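Local coordinates for protein denovo NTF2 (Synthetic construct, PDB 6W40) that is a computationally designed protein of the NTF2-like fold, made to explore diverse pocket structures, with no natural function known, at residues M11-I16 against V105-G110; V15-M20 against D25-M30. All coordinates share one frame; numbering follows the deposited sequence.

Interaction 1 of 2, residues M11-I16 against V105-G110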
ATOM      1  N   MET A  11      -6.419   3.804   3.674  1.00 45.91           N
ATOM      2  CA  MET A  11      -5.903   2.511   3.232  1.00 50.90           C
ATOM      3  C   MET A  11      -6.099   2.312   1.734  1.00 45.04           C
ATOM      4  O   MET A  11      -5.205   1.807   1.047  1.00 49.40           O
ATOM      5  CB  MET A  11      -6.577   1.381   4.011  1.00 46.98           C
ATOM      6  CG  MET A  11      -6.027   1.171   5.407  1.00 67.89           C
ATOM      7  SD  MET A  11      -4.354   0.498   5.386  1.00 85.43           S
ATOM      8  CE  MET A  11      -4.625  -1.052   4.528  1.00 69.88           C
ATOM      9  N   MET A  12      -7.266   2.697   1.210  1.00 43.86           N
ATOM     10  CA  MET A  12      -7.508   2.565  -0.223  1.00 50.54           C
ATOM     11  C   MET A  12      -6.555   3.428  -1.038  1.00 55.92           C
ATOM     12  O   MET A  12      -6.214   3.074  -2.173  1.00 56.19           O
ATOM     13  CB  MET A  12      -8.960   2.915  -0.550  1.00 44.02           C
ATOM     14  CG  MET A  12      -9.941   1.779  -0.304  1.00 50.03           C
ATOM     15  SD  MET A  12     -11.655   2.220  -0.650  1.00 61.55           S
ATOM     16  CE  MET A  12     -11.518   2.845  -2.324  1.00 66.58           C
ATOM     17  N   GLU A  13      -6.113   4.561  -0.486  1.00 50.84           N
ATOM     18  CA  GLU A  13      -5.112   5.366  -1.177  1.00 46.90           C
ATOM     19  C   GLU A  13      -3.776   4.637  -1.230  1.00 45.51           C
ATOM     20  O   GLU A  13      -3.124   4.592  -2.279  1.00 44.42           O
ATOM     21  CB  GLU A  13      -4.950   6.725  -0.492  1.00 49.29           C
ATOM     22  CG  GLU A  13      -6.237   7.507  -0.276  1.00 56.62           C
ATOM     23  CD  GLU A  13      -6.790   8.130  -1.542  1.00 56.25           C
ATOM     24  OE1 GLU A  13      -6.208   7.917  -2.626  1.00 72.81           O
ATOM     25  OE2 GLU A  13      -7.810   8.843  -1.450  1.00 59.53           O
ATOM     26  N   ILE A  14      -3.360   4.044  -0.108  1.00 40.61           N
ATOM     27  CA  ILE A  14      -2.047   3.406  -0.037  1.00 47.56           C
ATOM     28  C   ILE A  14      -1.953   2.256  -1.031  1.00 48.16           C
ATOM     29  O   ILE A  14      -0.940   2.094  -1.722  1.00 53.11           O
ATOM     30  CB  ILE A  14      -1.756   2.925   1.397  1.00 49.00           C
ATOM     31  CG1 ILE A  14      -2.093   4.013   2.415  1.00 35.80           C
ATOM     32  CG2 ILE A  14      -0.304   2.498   1.531  1.00 47.65           C
ATOM     33  CD1 ILE A  14      -1.437   5.336   2.148  1.00 48.03           C
ATOM     34  N   VAL A  15      -3.005   1.439  -1.115  1.00 46.07           N
ATOM     35  CA  VAL A  15      -2.945   0.257  -1.965  1.00 56.46           C
ATOM     36  C   VAL A  15      -2.925   0.644  -3.440  1.00 55.47           C
ATOM     37  O   VAL A  15      -2.280  -0.029  -4.252  1.00 58.34           O
ATOM     38  CB  VAL A  15      -4.110  -0.700  -1.638  1.00 52.15           C
ATOM     39  CG1 VAL A  15      -4.042  -1.143  -0.178  1.00 42.84           C
ATOM     40  CG2 VAL A  15      -5.449  -0.045  -1.933  1.00 60.20           C
ATOM     41  N   ILE A  16      -3.600   1.734  -3.814  1.00 43.44           N
ATOM     42  CA  ILE A  16      -3.634   2.121  -5.221  1.00 46.31           C
ATOM     43  C   ILE A  16      -2.293   2.702  -5.647  1.00 48.60           C
ATOM     44  O   ILE A  16      -1.764   2.362  -6.712  1.00 50.48           O
ATOM     45  CB  ILE A  16      -4.786   3.107  -5.492  1.00 46.21           C
ATOM     46  CG1 ILE A  16      -6.134   2.392  -5.404  1.00 54.67           C
ATOM     47  CG2 ILE A  16      -4.613   3.762  -6.857  1.00 57.92           C
ATOM     48  CD1 ILE A  16      -7.229   3.015  -6.263  1.00 51.29           C
ATOM     49  N   VAL A 105       1.643  12.426   1.505  1.00 33.94           N
ATOM     50  CA  VAL A 105       0.306  12.480   0.928  1.00 33.59           C
ATOM     51  C   VAL A 105      -0.674  12.831   2.036  1.00 33.05           C
ATOM     52  O   VAL A 105      -0.746  12.131   3.053  1.00 37.81           O
ATOM     53  CB  VAL A 105      -0.082  11.153   0.260  1.00 44.43           C
ATOM     54  CG1 VAL A 105      -1.516  11.214  -0.248  1.00 43.03           C
ATOM     55  CG2 VAL A 105       0.883  10.831  -0.870  1.00 26.26           C
ATOM     56  N   ILE A 106      -1.427  13.910   1.837  1.00 34.68           N
ATOM     57  CA  ILE A 106      -2.435  14.363   2.787  1.00 28.76           C
ATOM     58  C   ILE A 106      -3.803  14.029   2.211  1.00 36.63           C
ATOM     59  O   ILE A 106      -4.128  14.435   1.088  1.00 32.72           O
ATOM     60  CB  ILE A 106      -2.308  15.865   3.076  1.00 39.04           C
ATOM     61  CG1 ILE A 106      -0.924  16.178   3.650  1.00 36.31           C
ATOM     62  CG2 ILE A 106      -3.402  16.319   4.029  1.00 37.57           C
ATOM     63  CD1 ILE A 106      -0.715  17.640   3.977  1.00 46.20           C
ATOM     64  N   VAL A 107      -4.602  13.291   2.975  1.00 35.30           N
ATOM     65  CA  VAL A 107      -5.919  12.841   2.541  1.00 35.04           C
ATOM     66  C   VAL A 107      -6.968  13.615   3.326  1.00 37.59           C
ATOM     67  O   VAL A 107      -6.972  13.594   4.564  1.00 45.36           O
ATOM     68  CB  VAL A 107      -6.088  11.326   2.729  1.00 37.34           C
ATOM     69  CG1 VAL A 107      -7.493  10.896   2.341  1.00 32.43           C
ATOM     70  CG2 VAL A 107      -5.050  10.577   1.908  1.00 31.04           C
ATOM     71  N   VAL A 108      -7.852  14.303   2.607  1.00 33.36           N
ATOM     72  CA  VAL A 108      -8.931  15.083   3.204  1.00 33.09           C
ATOM     73  C   VAL A 108     -10.236  14.667   2.545  1.00 36.63           C
ATOM     74  O   VAL A 108     -10.383  14.790   1.322  1.00 33.87           O
ATOM     75  CB  VAL A 108      -8.709  16.598   3.048  1.00 36.08           C
ATOM     76  CG1 VAL A 108      -9.915  17.363   3.575  1.00 36.05           C
ATOM     77  CG2 VAL A 108      -7.444  17.029   3.769  1.00 32.78           C
ATOM     78  N   ASP A 109     -11.178  14.175   3.352  1.00 44.86           N
ATOM     79  CA  ASP A 109     -12.509  13.779   2.885  1.00 48.69           C
ATOM     80  C   ASP A 109     -12.418  12.755   1.751  1.00 44.82           C
ATOM     81  O   ASP A 109     -13.086  12.864   0.721  1.00 45.20           O
ATOM     82  CB  ASP A 109     -13.328  15.005   2.469  1.00 54.26           C
ATOM     83  CG  ASP A 109     -14.798  14.689   2.267  1.00 54.73           C
ATOM     84  OD1 ASP A 109     -15.254  14.686   1.104  1.00 70.17           O
ATOM     85  OD2 ASP A 109     -15.494  14.421   3.269  1.00 68.46           O
ATOM     86  N   GLY A 110     -11.568  11.749   1.951  1.00 44.65           N
ATOM     87  CA  GLY A 110     -11.413  10.675   0.994  1.00 34.27           C
ATOM     88  C   GLY A 110     -10.687  11.028  -0.284  1.00 32.17           C
ATOM     89  O   GLY A 110     -10.554  10.162  -1.155  1.00 36.32           O
TER
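In the NTF2-like fold a long N-terminal helix lies across the curved sheet, and here Glu13 of helix 2-18 reaches Val107 near the end of strand 100-108 and comes close to Gly110 in the turn after it. Asp109 and Gly110 form the two-residue turn into strand 111-119; both have positive phi and psi, as in a type I' beta turn. The backbones stay apart, the nearest CA atoms, Glu13 and Val107, being 8.4 Å from one another, so one long side chain spans most of the gap. Glu13 and Val107 approach from opposite directions: the methylene CG of Glu13 rests 4.0 Å from the methyl CG2 of Val107. Beyond CG the glutamate chain bends (chi2 -75°), and this turns the carboxylate so that OE2 points to the turn and OE1 toward Met30. The side chain also touches Ile112 and Met30, while the helix surface carrying Met12 and Val15 packs on Ile72 and Met20 of the second subunit. No hydrogen bond joins the two segments. Instead two acceptors face one another, and their closeness could raise the proton affinity of this buried carboxylate, although the geometry places no hydrogen between them. OE2 of Glu13 stands 3.1 Å from the carbonyl O of Gly110, approaching at about 118° to that C=O bond.

Interaction 2 of 2, residues V15-M20 against D25-M30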
ATOM      1  N   VAL A  15      -3.005   1.439  -1.115  1.00 46.07           N
ATOM      2  CA  VAL A  15      -2.945   0.257  -1.965  1.00 56.46           C
ATOM      3  C   VAL A  15      -2.925   0.644  -3.440  1.00 55.47           C
ATOM      4  O   VAL A  15      -2.280  -0.029  -4.252  1.00 58.34           O
ATOM      5  CB  VAL A  15      -4.110  -0.700  -1.638  1.00 52.15           C
ATOM      6  CG1 VAL A  15      -4.042  -1.143  -0.178  1.00 42.84           C
ATOM      7  CG2 VAL A  15      -5.449  -0.045  -1.933  1.00 60.20           C
ATOM      8  N   ILE A  16      -3.600   1.734  -3.814  1.00 43.44           N
ATOM      9  CA  ILE A  16      -3.634   2.121  -5.221  1.00 46.31           C
ATOM     10  C   ILE A  16      -2.293   2.702  -5.647  1.00 48.60           C
ATOM     11  O   ILE A  16      -1.764   2.362  -6.712  1.00 50.48           O
ATOM     12  CB  ILE A  16      -4.786   3.107  -5.492  1.00 46.21           C
ATOM     13  CG1 ILE A  16      -6.134   2.392  -5.404  1.00 54.67           C
ATOM     14  CG2 ILE A  16      -4.613   3.762  -6.857  1.00 57.92           C
ATOM     15  CD1 ILE A  16      -7.229   3.015  -6.263  1.00 51.29           C
ATOM     16  N   LYS A  17      -1.715   3.574  -4.819  1.00 52.72           N
ATOM     17  CA  LYS A  17      -0.477   4.250  -5.189  1.00 50.37           C
ATOM     18  C   LYS A  17       0.726   3.321  -5.088  1.00 49.40           C
ATOM     19  O   LYS A  17       1.495   3.184  -6.045  1.00 50.96           O
ATOM     20  CB  LYS A  17      -0.262   5.479  -4.304  1.00 48.32           C
ATOM     21  CG  LYS A  17      -1.481   6.359  -4.143  1.00 47.70           C
ATOM     22  CD  LYS A  17      -1.967   6.888  -5.473  1.00 54.99           C
ATOM     23  CE  LYS A  17      -0.991   7.886  -6.046  1.00 59.71           C
ATOM     24  NZ  LYS A  17      -0.648   8.933  -5.048  1.00 72.98           N
ATOM     25  N   LEU A  18       0.902   2.674  -3.936  1.00 46.64           N
ATOM     26  CA  LEU A  18       2.152   2.002  -3.606  1.00 54.88           C
ATOM     27  C   LEU A  18       2.038   0.481  -3.587  1.00 47.94           C
ATOM     28  O   LEU A  18       2.979  -0.191  -3.155  1.00 66.00           O
ATOM     29  CB  LEU A  18       2.664   2.507  -2.256  1.00 41.44           C
ATOM     30  CG  LEU A  18       2.766   4.030  -2.132  1.00 49.93           C
ATOM     31  CD1 LEU A  18       2.069   4.517  -0.871  1.00 45.79           C
ATOM     32  CD2 LEU A  18       4.216   4.490  -2.154  1.00 47.55           C
ATOM     33  N   PHE A  19       0.919  -0.077  -4.047  1.00 59.86           N
ATOM     34  CA  PHE A  19       0.750  -1.526  -4.096  1.00 62.19           C
ATOM     35  C   PHE A  19       0.203  -1.951  -5.451  1.00 68.56           C
ATOM     36  O   PHE A  19       0.954  -2.446  -6.298  1.00 71.21           O
ATOM     37  CB  PHE A  19      -0.181  -2.000  -2.976  1.00 65.14           C
ATOM     38  CG  PHE A  19      -0.454  -3.484  -2.983  1.00 59.21           C
ATOM     39  CD1 PHE A  19      -1.614  -3.981  -2.413  1.00 52.45           C
ATOM     40  CD2 PHE A  19       0.451  -4.381  -3.532  1.00 64.37           C
ATOM     41  CE1 PHE A  19      -1.877  -5.335  -2.409  1.00 45.97           C
ATOM     42  CE2 PHE A  19       0.191  -5.737  -3.532  1.00 71.75           C
ATOM     43  CZ  PHE A  19      -0.974  -6.213  -2.967  1.00 62.27           C
ATOM     44  N   MET A  20      -1.106  -1.782  -5.647  1.00 62.81           N
ATOM     45  CA  MET A  20      -1.775  -2.123  -6.898  1.00 64.58           C
ATOM     46  C   MET A  20      -1.006  -1.557  -8.083  1.00 66.96           C
ATOM     47  O   MET A  20      -1.245  -0.415  -8.494  1.00 84.46           O
ATOM     48  CB  MET A  20      -3.212  -1.600  -6.887  1.00 63.38           C
ATOM     49  CG  MET A  20      -4.009  -1.924  -8.134  1.00 74.83           C
ATOM     50  SD  MET A  20      -5.491  -0.909  -8.265  1.00 82.32           S
ATOM     51  CE  MET A  20      -6.066  -0.967  -6.570  1.00 57.48           C
ATOM     52  N   ASP A  25      -2.033   6.320 -13.045  1.00 64.27           N
ATOM     53  CA  ASP A  25      -3.052   6.895 -13.912  1.00 63.65           C
ATOM     54  C   ASP A  25      -4.340   7.155 -13.144  1.00 64.80           C
ATOM     55  O   ASP A  25      -5.094   8.073 -13.487  1.00 64.77           O
ATOM     56  CB  ASP A  25      -3.315   5.965 -15.098  1.00 72.57           C
ATOM     57  CG  ASP A  25      -2.036   5.506 -15.774  1.00 72.56           C
ATOM     58  OD1 ASP A  25      -0.948   5.969 -15.372  1.00 73.77           O
ATOM     59  OD2 ASP A  25      -2.120   4.677 -16.707  1.00 80.53           O
ATOM     60  N   ALA A  26      -4.603   6.365 -12.102  1.00 60.98           N
ATOM     61  CA  ALA A  26      -5.772   6.542 -11.251  1.00 58.37           C
ATOM     62  C   ALA A  26      -5.602   7.663 -10.232  1.00 59.26           C
ATOM     63  O   ALA A  26      -6.469   7.835  -9.368  1.00 61.12           O
ATOM     64  CB  ALA A  26      -6.099   5.230 -10.532  1.00 52.23           C
ATOM     65  N   PHE A  27      -4.506   8.423 -10.309  1.00 51.32           N
ATOM     66  CA  PHE A  27      -4.323   9.565  -9.423  1.00 51.69           C
ATOM     67  C   PHE A  27      -5.375  10.642  -9.653  1.00 47.07           C
ATOM     68  O   PHE A  27      -5.671  11.409  -8.732  1.00 43.37           O
ATOM     69  CB  PHE A  27      -2.920  10.149  -9.610  1.00 54.21           C
ATOM     70  CG  PHE A  27      -2.605  11.291  -8.686  1.00 44.21           C
ATOM     71  CD1 PHE A  27      -2.154  11.050  -7.401  1.00 52.50           C
ATOM     72  CD2 PHE A  27      -2.750  12.604  -9.107  1.00 43.27           C
ATOM     73  CE1 PHE A  27      -1.861  12.095  -6.545  1.00 48.25           C
ATOM     74  CE2 PHE A  27      -2.459  13.655  -8.254  1.00 44.96           C
ATOM     75  CZ  PHE A  27      -2.014  13.399  -6.973  1.00 44.24           C
ATOM     76  N   HIS A  28      -5.952  10.701 -10.857  1.00 52.02           N
ATOM     77  CA  HIS A  28      -6.928  11.741 -11.165  1.00 50.62           C
ATOM     78  C   HIS A  28      -8.241  11.508 -10.431  1.00 50.68           C
ATOM     79  O   HIS A  28      -8.891  12.465  -9.993  1.00 55.25           O
ATOM     80  CB  HIS A  28      -7.162  11.802 -12.675  1.00 49.52           C
ATOM     81  CG  HIS A  28      -8.092  12.897 -13.102  1.00 57.05           C
ATOM     82  ND1 HIS A  28      -9.464  12.773 -13.057  1.00 61.72           N
ATOM     83  CD2 HIS A  28      -7.844  14.133 -13.600  1.00 63.60           C
ATOM     84  CE1 HIS A  28     -10.022  13.886 -13.501  1.00 68.77           C
ATOM     85  NE2 HIS A  28      -9.060  14.727 -13.837  1.00 65.58           N
ATOM     86  N   GLU A  29      -8.646  10.246 -10.281  1.00 49.50           N
ATOM     87  CA  GLU A  29      -9.924   9.941  -9.650  1.00 56.43           C
ATOM     88  C   GLU A  29      -9.881  10.074  -8.134  1.00 49.64           C
ATOM     89  O   GLU A  29     -10.941  10.155  -7.504  1.00 54.10           O
ATOM     90  CB  GLU A  29     -10.377   8.528 -10.033  1.00 64.89           C
ATOM     91  CG  GLU A  29      -9.569   7.411  -9.393  1.00 65.62           C
ATOM     92  CD  GLU A  29      -9.886   6.047  -9.979  1.00 80.47           C
ATOM     93  OE1 GLU A  29     -10.359   5.990 -11.134  1.00 94.74           O
ATOM     94  OE2 GLU A  29      -9.665   5.032  -9.284  1.00 76.88           O
ATOM     95  N   MET A  30      -8.692  10.102  -7.535  1.00 53.16           N
ATOM     96  CA  MET A  30      -8.550  10.230  -6.093  1.00 51.49           C
ATOM     97  C   MET A  30      -8.045  11.600  -5.663  1.00 47.47           C
ATOM     98  O   MET A  30      -7.951  11.860  -4.460  1.00 45.93           O
ATOM     99  CB  MET A  30      -7.607   9.151  -5.554  1.00 53.42           C
ATOM    100  CG  MET A  30      -8.037   7.732  -5.864  1.00 57.86           C
ATOM    101  SD  MET A  30      -6.724   6.571  -5.464  1.00 69.37           S
ATOM    102  CE  MET A  30      -5.363   7.311  -6.363  1.00 52.62           C
TER
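Ile16 begins the contact near the end of helix 2-18, meeting Ala26 and Met30 where the chain folds back after that helix, through a 3-10 turn, into the short, weakly bonded helix 27-30 of the NTF2-like fold. The backbones draw near at this point, with CA of Ile16 7.8 Å from CA of Ala26. The CG2 methyl of Ile16 is anti to its own backbone N and reaches both partners: it lies 4.2 Å from the CB of Ala26 and 3.7 Å from the CE of Met30. Its other branch ends at CD1, which sits 3.7 Å from the SD of Met30, so the thioether is met by both arms of the isoleucine. Lys17 follows, and its chain curls at each of its outer torsions (chi2 -60°, chi3 -69°, chi4 -51°), which brings its far end back toward Met30 and Phe27. The lysine and methionine chains run alongside in opposing senses, with Lys17 CD 3.5 Å from Met30 CE. Further out, Lys17 CE lies in the plane of the Phe27 ring at its edge, and NZ, also close to that plane, is 3.5 Å from CD1. The ammonium therefore does not sit over the ring, and the geometry is no cation-pi pair. Phe27 in turn packs on Val54, Val55 and Leu58 of helix 51-65. An alanine in place of Lys17 would remove everything beyond CB and probably leave a gap beside Met30 CE and the Phe27 ring edge. With no hydrogen bond across the segments, the joint depends on shape: methyl, thioether and methylene groups fit together, and the lysine contributes its methylenes against Met30, and both CE and NZ at the edge of the Phe27 ring.

Both interactions use helix 2-18 and share Val15 and Ile16, with centres about 9 Å apart. Each is largely buried, yet they set the helix against different elements: interaction 1 against the end of strand 100-108 and its turn, interaction 2 against the short helix 27-30 that follows it in sequence. The first buries only 120 Å² and depends on a single carboxylate chain, whereas the second buries 216 Å² through mostly apolar packing, with Glu29 at its exposed margin. They meet at Met30, whose SD lies 3.2 Å from OE1 of Glu13 in a packing contact. Both also adjoin the second subunit, through residues such as Val15.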